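PDB 2Q24: putative tetR family transcriptional regulator from Streptomyces coelicolor A3, which probably binds DNA as a transcription factor and regulates gene expression, as expected for a member of the TetR family. Local coordinates for residues B[19-24]-B[53-58]; B[39-42]-B[47-50]. All coordinates share one frame; numbering follows the deposited sequence.

Contact 1. Residues B[19-24]-B[53-58]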
ATOM      1  N   LYS B  19       8.466   5.676  14.660  1.00 32.06           N
ATOM      2  CA  LYS B  19       9.394   6.752  14.989  1.00 31.18           C
ATOM      3  C   LYS B  19      10.675   6.699  14.205  1.00 30.36           C
ATOM      4  O   LYS B  19      11.134   7.727  13.696  1.00 29.59           O
ATOM      5  CB  LYS B  19       9.669   6.835  16.499  1.00 31.08           C
ATOM      6  CG  LYS B  19       8.728   7.787  17.191  1.00 31.29           C
ATOM      7  CD  LYS B  19       8.803   7.686  18.698  1.00 31.72           C
ATOM      8  CE  LYS B  19      10.199   7.895  19.211  1.00 31.31           C
ATOM      9  NZ  LYS B  19      10.262   8.025  20.710  1.00 32.50           N
ATOM     10  N   ILE B  20      11.242   5.499  14.095  1.00 29.99           N
ATOM     11  CA  ILE B  20      12.492   5.300  13.385  1.00 29.65           C
ATOM     12  C   ILE B  20      12.268   5.652  11.939  1.00 29.60           C
ATOM     13  O   ILE B  20      13.071   6.385  11.342  1.00 29.68           O
ATOM     14  CB  ILE B  20      13.004   3.827  13.508  1.00 29.94           C
ATOM     15  CG1 ILE B  20      13.578   3.577  14.914  1.00 30.68           C
ATOM     16  CG2 ILE B  20      14.120   3.547  12.492  1.00 31.82           C
ATOM     17  CD1 ILE B  20      13.884   2.072  15.192  1.00 29.25           C
ATOM     18  N   LEU B  21      11.175   5.112  11.377  1.00 27.54           N
ATOM     19  CA  LEU B  21      10.925   5.276   9.947  1.00 27.54           C
ATOM     20  C   LEU B  21      10.619   6.720   9.564  1.00 27.48           C
ATOM     21  O   LEU B  21      11.105   7.201   8.552  1.00 28.87           O
ATOM     22  CB  LEU B  21       9.834   4.308   9.460  1.00 26.67           C
ATOM     23  CG  LEU B  21      10.229   2.834   9.682  1.00 26.95           C
ATOM     24  CD1 LEU B  21       9.122   1.933   9.178  1.00 26.45           C
ATOM     25  CD2 LEU B  21      11.590   2.466   9.000  1.00 29.12           C
ATOM     26  N   ALA B  22       9.862   7.425  10.404  1.00 28.38           N
ATOM     27  CA  ALA B  22       9.596   8.847  10.192  1.00 28.53           C
ATOM     28  C   ALA B  22      10.904   9.644  10.214  1.00 28.64           C
ATOM     29  O   ALA B  22      11.167  10.463   9.324  1.00 28.69           O
ATOM     30  CB  ALA B  22       8.633   9.366  11.255  1.00 27.80           C
ATOM     31  N   ALA B  23      11.736   9.372  11.217  1.00 28.41           N
ATOM     32  CA  ALA B  23      13.066   9.990  11.317  1.00 29.49           C
ATOM     33  C   ALA B  23      13.962   9.653  10.114  1.00 28.99           C
ATOM     34  O   ALA B  23      14.651  10.545   9.584  1.00 29.36           O
ATOM     35  CB  ALA B  23      13.760   9.597  12.651  1.00 29.52           C
ATOM     36  N   ALA B  24      13.951   8.388   9.667  1.00 29.09           N
ATOM     37  CA  ALA B  24      14.678   7.997   8.468  1.00 28.73           C
ATOM     38  C   ALA B  24      14.267   8.792   7.231  1.00 29.61           C
ATOM     39  O   ALA B  24      15.107   9.236   6.464  1.00 30.15           O
ATOM     40  CB  ALA B  24      14.510   6.482   8.213  1.00 29.34           C
ATOM     41  N   ARG B  53      19.442  -3.903  15.012  1.00 37.91           N
ATOM     42  CA  ARG B  53      18.646  -5.103  15.249  1.00 38.33           C
ATOM     43  C   ARG B  53      17.435  -5.167  14.299  1.00 38.79           C
ATOM     44  O   ARG B  53      17.177  -6.209  13.688  1.00 39.11           O
ATOM     45  CB  ARG B  53      18.195  -5.180  16.716  1.00 38.01           C
ATOM     46  CG  ARG B  53      19.201  -5.839  17.664  1.00 37.96           C
ATOM     47  N   ASN B  54      16.717  -4.055  14.154  1.00 39.04           N
ATOM     48  CA  ASN B  54      15.500  -4.017  13.332  1.00 39.45           C
ATOM     49  C   ASN B  54      15.763  -3.886  11.816  1.00 39.18           C
ATOM     50  O   ASN B  54      14.996  -4.391  11.027  1.00 38.76           O
ATOM     51  CB  ASN B  54      14.553  -2.890  13.784  1.00 39.45           C
ATOM     52  CG  ASN B  54      14.284  -2.894  15.281  1.00 41.44           C
ATOM     53  ND2 ASN B  54      13.869  -4.035  15.806  1.00 41.96           N
ATOM     54  N   PHE B  55      16.841  -3.192  11.438  1.00 39.44           N
ATOM     55  CA  PHE B  55      17.177  -2.877  10.036  1.00 39.32           C
ATOM     56  C   PHE B  55      18.666  -3.020   9.851  1.00 40.13           C
ATOM     57  O   PHE B  55      19.400  -2.032   9.999  1.00 40.74           O
ATOM     58  CB  PHE B  55      16.785  -1.442   9.677  1.00 38.97           C
ATOM     59  CG  PHE B  55      15.380  -1.109  10.018  1.00 38.80           C
ATOM     60  CD1 PHE B  55      14.356  -1.417   9.138  1.00 34.96           C
ATOM     61  CD2 PHE B  55      15.067  -0.528  11.242  1.00 37.04           C
ATOM     62  CE1 PHE B  55      13.040  -1.133   9.469  1.00 34.98           C
ATOM     63  CE2 PHE B  55      13.734  -0.232  11.575  1.00 36.78           C
ATOM     64  CZ  PHE B  55      12.725  -0.540  10.683  1.00 36.12           C
ATOM     65  N   PRO B  56      19.118  -4.235   9.497  1.00 39.87           N
ATOM     66  CA  PRO B  56      20.508  -4.657   9.569  1.00 39.87           C
ATOM     67  C   PRO B  56      21.354  -4.111   8.428  1.00 38.61           C
ATOM     68  O   PRO B  56      22.527  -4.464   8.295  1.00 39.37           O
ATOM     69  CB  PRO B  56      20.419  -6.191   9.439  1.00 39.71           C
ATOM     70  CG  PRO B  56      18.949  -6.523   9.429  1.00 41.02           C
ATOM     71  CD  PRO B  56      18.277  -5.297   8.932  1.00 40.21           C
ATOM     72  N   THR B  57      20.755  -3.257   7.614  1.00 36.41           N
ATOM     73  CA  THR B  57      21.363  -2.810   6.396  1.00 33.35           C
ATOM     74  C   THR B  57      20.806  -1.407   6.162  1.00 32.09           C
ATOM     75  O   THR B  57      19.634  -1.140   6.441  1.00 31.60           O
ATOM     76  CB  THR B  57      20.968  -3.825   5.276  1.00 34.58           C
ATOM     77  OG1 THR B  57      22.087  -4.693   4.960  1.00 35.37           O
ATOM     78  CG2 THR B  57      20.464  -3.160   4.052  1.00 29.23           C
ATOM     79  N   ARG B  58      21.629  -0.510   5.645  1.00 30.81           N
ATOM     80  CA  ARG B  58      21.158   0.830   5.328  1.00 30.17           C
ATOM     81  C   ARG B  58      20.045   0.775   4.280  1.00 29.09           C
ATOM     82  O   ARG B  58      19.030   1.488   4.390  1.00 27.71           O
ATOM     83  CB  ARG B  58      22.325   1.674   4.809  1.00 30.61           C
ATOM     84  CG  ARG B  58      21.969   3.116   4.561  1.00 31.70           C
ATOM     85  CD  ARG B  58      23.100   3.821   3.828  1.00 37.34           C
ATOM     86  NE  ARG B  58      24.102   4.321   4.777  1.00 43.26           N
ATOM     87  CZ  ARG B  58      24.159   5.588   5.203  1.00 44.43           C
ATOM     88  NH1 ARG B  58      23.295   6.496   4.750  1.00 44.35           N
ATOM     89  NH2 ARG B  58      25.089   5.952   6.071  1.00 46.38           N
TER
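Phe55 and Leu21 meet because both turn CG anti to their own carbonyl carbon, Phe55 with chi1 -51° and Leu21 with chi1 -60°; at Leu21 chi2 of -180° runs CD1 on extended from CA, and the other methyl, CD2, is turned onto the far end of the ring. This is part of the hydrophobic core of the TetR-type DNA-binding domain, where the end of the predicted helix-turn-helix packs on helix 17-31. Phe55 is the first residue to leave helical geometry after helix 48-54, and from there its side chain points back toward the neighbouring helix. The backbones stay well apart, with Ile20 CA and Asn54 CA 9.8 Å from each other, and the ring bridges the gap. Ile20 offers CG2, the branch anti to its backbone N, and this methyl approaches Phe55 CE2 at 3.9 Å. Both methyls come obliquely from the same side of the ring plane, Leu21 CD2 by CZ and CE1, Ile20 CG2 by CE2. No hydrogen bond crosses the contact; it is apolar packing among buried residues. Leu61 and Ala64 of helix 58-75 and Arg17 also touch the Phe55 ring, while Ile20 rests in addition on Ala44 and Val46 of the turn. The tightest approach is Leu21 CD2 to Phe55 CZ, 3.6 Å, and the same methyl stands 3.9 Å from Phe55 CE1.

Contact 2. Residues B[39-42]-B[47-50]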
ATOM      1  N   ARG B  39      22.299   9.790  13.497  1.00 31.29           N
ATOM      2  CA  ARG B  39      21.348  10.918  13.465  1.00 31.27           C
ATOM      3  C   ARG B  39      19.878  10.462  13.435  1.00 30.80           C
ATOM      4  O   ARG B  39      19.034  11.043  14.122  1.00 29.90           O
ATOM      5  CB  ARG B  39      21.643  11.908  12.318  1.00 31.87           C
ATOM      6  CG  ARG B  39      20.625  13.048  12.216  1.00 33.37           C
ATOM      7  CD  ARG B  39      21.231  14.352  11.723  1.00 40.33           C
ATOM      8  NE  ARG B  39      20.905  14.627  10.323  1.00 45.36           N
ATOM      9  CZ  ARG B  39      19.947  15.461   9.920  1.00 48.15           C
ATOM     10  NH1 ARG B  39      19.198  16.112  10.807  1.00 49.13           N
ATOM     11  NH2 ARG B  39      19.729  15.639   8.620  1.00 49.93           N
ATOM     12  N   ILE B  40      19.589   9.420  12.642  1.00 30.76           N
ATOM     13  CA  ILE B  40      18.260   8.799  12.563  1.00 31.37           C
ATOM     14  C   ILE B  40      17.852   8.174  13.886  1.00 30.69           C
ATOM     15  O   ILE B  40      16.749   8.427  14.384  1.00 30.62           O
ATOM     16  CB  ILE B  40      18.163   7.716  11.428  1.00 30.67           C
ATOM     17  CG1 ILE B  40      18.426   8.376  10.070  1.00 32.40           C
ATOM     18  CG2 ILE B  40      16.785   6.970  11.502  1.00 32.18           C
ATOM     19  CD1 ILE B  40      18.576   7.433   8.887  1.00 31.30           C
ATOM     20  N   ALA B  41      18.729   7.343  14.439  1.00 31.41           N
ATOM     21  CA  ALA B  41      18.495   6.759  15.759  1.00 32.30           C
ATOM     22  C   ALA B  41      18.184   7.882  16.791  1.00 32.93           C
ATOM     23  O   ALA B  41      17.234   7.772  17.579  1.00 33.46           O
ATOM     24  CB  ALA B  41      19.710   5.940  16.201  1.00 31.91           C
ATOM     25  N   ARG B  42      18.960   8.965  16.732  1.00 32.86           N
ATOM     26  CA  ARG B  42      18.843  10.101  17.681  1.00 33.69           C
ATOM     27  C   ARG B  42      17.495  10.817  17.591  1.00 33.78           C
ATOM     28  O   ARG B  42      16.869  11.186  18.677  1.00 32.41           O
ATOM     29  CB  ARG B  42      19.981  11.108  17.466  1.00 34.50           C
ATOM     30  CG  ARG B  42      19.753  12.464  18.274  1.00 37.76           C
ATOM     31  CD  ARG B  42      21.058  13.228  18.419  1.00 47.52           C
ATOM     32  NE  ARG B  42      22.054  12.908  17.368  1.00 53.39           N
ATOM     33  CZ  ARG B  42      22.184  13.543  16.178  1.00 55.50           C
ATOM     34  NH1 ARG B  42      21.356  14.546  15.862  1.00 56.20           N
ATOM     35  NH2 ARG B  42      23.136  13.152  15.330  1.00 54.96           N
ATOM     36  N   GLY B  47      18.230   3.757  20.711  1.00 33.63           N
ATOM     37  CA  GLY B  47      19.650   3.402  20.697  1.00 34.45           C
ATOM     38  C   GLY B  47      19.978   2.846  19.330  1.00 35.16           C
ATOM     39  O   GLY B  47      19.106   2.270  18.686  1.00 34.86           O
ATOM     40  N   SER B  48      21.217   3.031  18.881  1.00 35.90           N
ATOM     41  CA  SER B  48      21.613   2.573  17.546  1.00 36.37           C
ATOM     42  C   SER B  48      21.615   1.046  17.400  1.00 36.32           C
ATOM     43  O   SER B  48      21.300   0.538  16.328  1.00 35.29           O
ATOM     44  CB  SER B  48      22.959   3.181  17.121  1.00 37.20           C
ATOM     45  OG  SER B  48      22.867   4.600  17.042  1.00 37.67           O
ATOM     46  N   GLY B  49      21.963   0.315  18.462  1.00 36.34           N
ATOM     47  CA  GLY B  49      21.832  -1.153  18.430  1.00 37.31           C
ATOM     48  C   GLY B  49      20.412  -1.597  18.082  1.00 37.79           C
ATOM     49  O   GLY B  49      20.195  -2.477  17.236  1.00 38.39           O
ATOM     50  N   THR B  50      19.441  -0.960  18.725  1.00 37.96           N
ATOM     51  CA  THR B  50      18.018  -1.142  18.435  1.00 38.48           C
ATOM     52  C   THR B  50      17.706  -0.946  16.938  1.00 38.24           C
ATOM     53  O   THR B  50      16.943  -1.711  16.331  1.00 38.52           O
ATOM     54  CB  THR B  50      17.186  -0.158  19.299  1.00 38.55           C
ATOM     55  OG1 THR B  50      17.730  -0.122  20.626  1.00 40.05           O
ATOM     56  CG2 THR B  50      15.727  -0.561  19.358  1.00 39.07           C
TER
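Ala41 and Ser48 meet without any ring, amide or guanidinium group between them; the flat element here is the Gly47-Ser48 peptide. Ala41 CB lies over one face of that peptide, displaced toward the nitrogen, so that it is slightly nearer Ser48 N, 4.2 Å away, than Gly47 C, at 4.4 Å. The methyl faces the peptide only loosely, and the same group comes to 4.1 Å from Ser48 CA. Its closest neighbour across the contact is the Ser48 hydroxyl. Ser48 has OG beside its own backbone N and anti to its carbonyl carbon (chi1 -62°), which leaves Ser48 OG 3.5 Å from Ala41 CB. That is plain van der Waals contact of a methyl with an oxygen, and no hydrogen bond joins the two segments.

The backbones are close here, 5.5 Å between Ala41 CA and Ser48 CA, with only a methyl on the Ala41 side. Ala41 points toward the second helix and is buried, whereas Gly47, at the N-cap position of helix 48-54, is exposed. Further along that helix, Leu51 also touches Ala41 and Ile40. On a different side of helix 37-43, Arg39 turns away from this contact and forms a salt bridge with Glu43. Two short helices joined by a tight turn are characteristic of the helix-turn-helix, which is predicted here; in TetR-family proteins its second helix typically enters the DNA major groove.

The centres of contact 1 and contact 2 lie about 8 Å apart, within the N-terminal, presumably DNA-binding, part of the chain. Helix 48-54 serves both: its start meets helix 37-43 in contact 2, and the residues around its end meet helix 17-31 in contact 1. In sequence, 39-42 and 47-50 both fall between 19-24 and 53-58, so the short-range pairing sits within the longer-range one. The contacts also touch directly, Ala23 CB lying 3.6 Å from Ile40 O. Together they pack three helices into one compact unit, with helix 48-54 held near both ends, consistent with its probable role in DNA recognition.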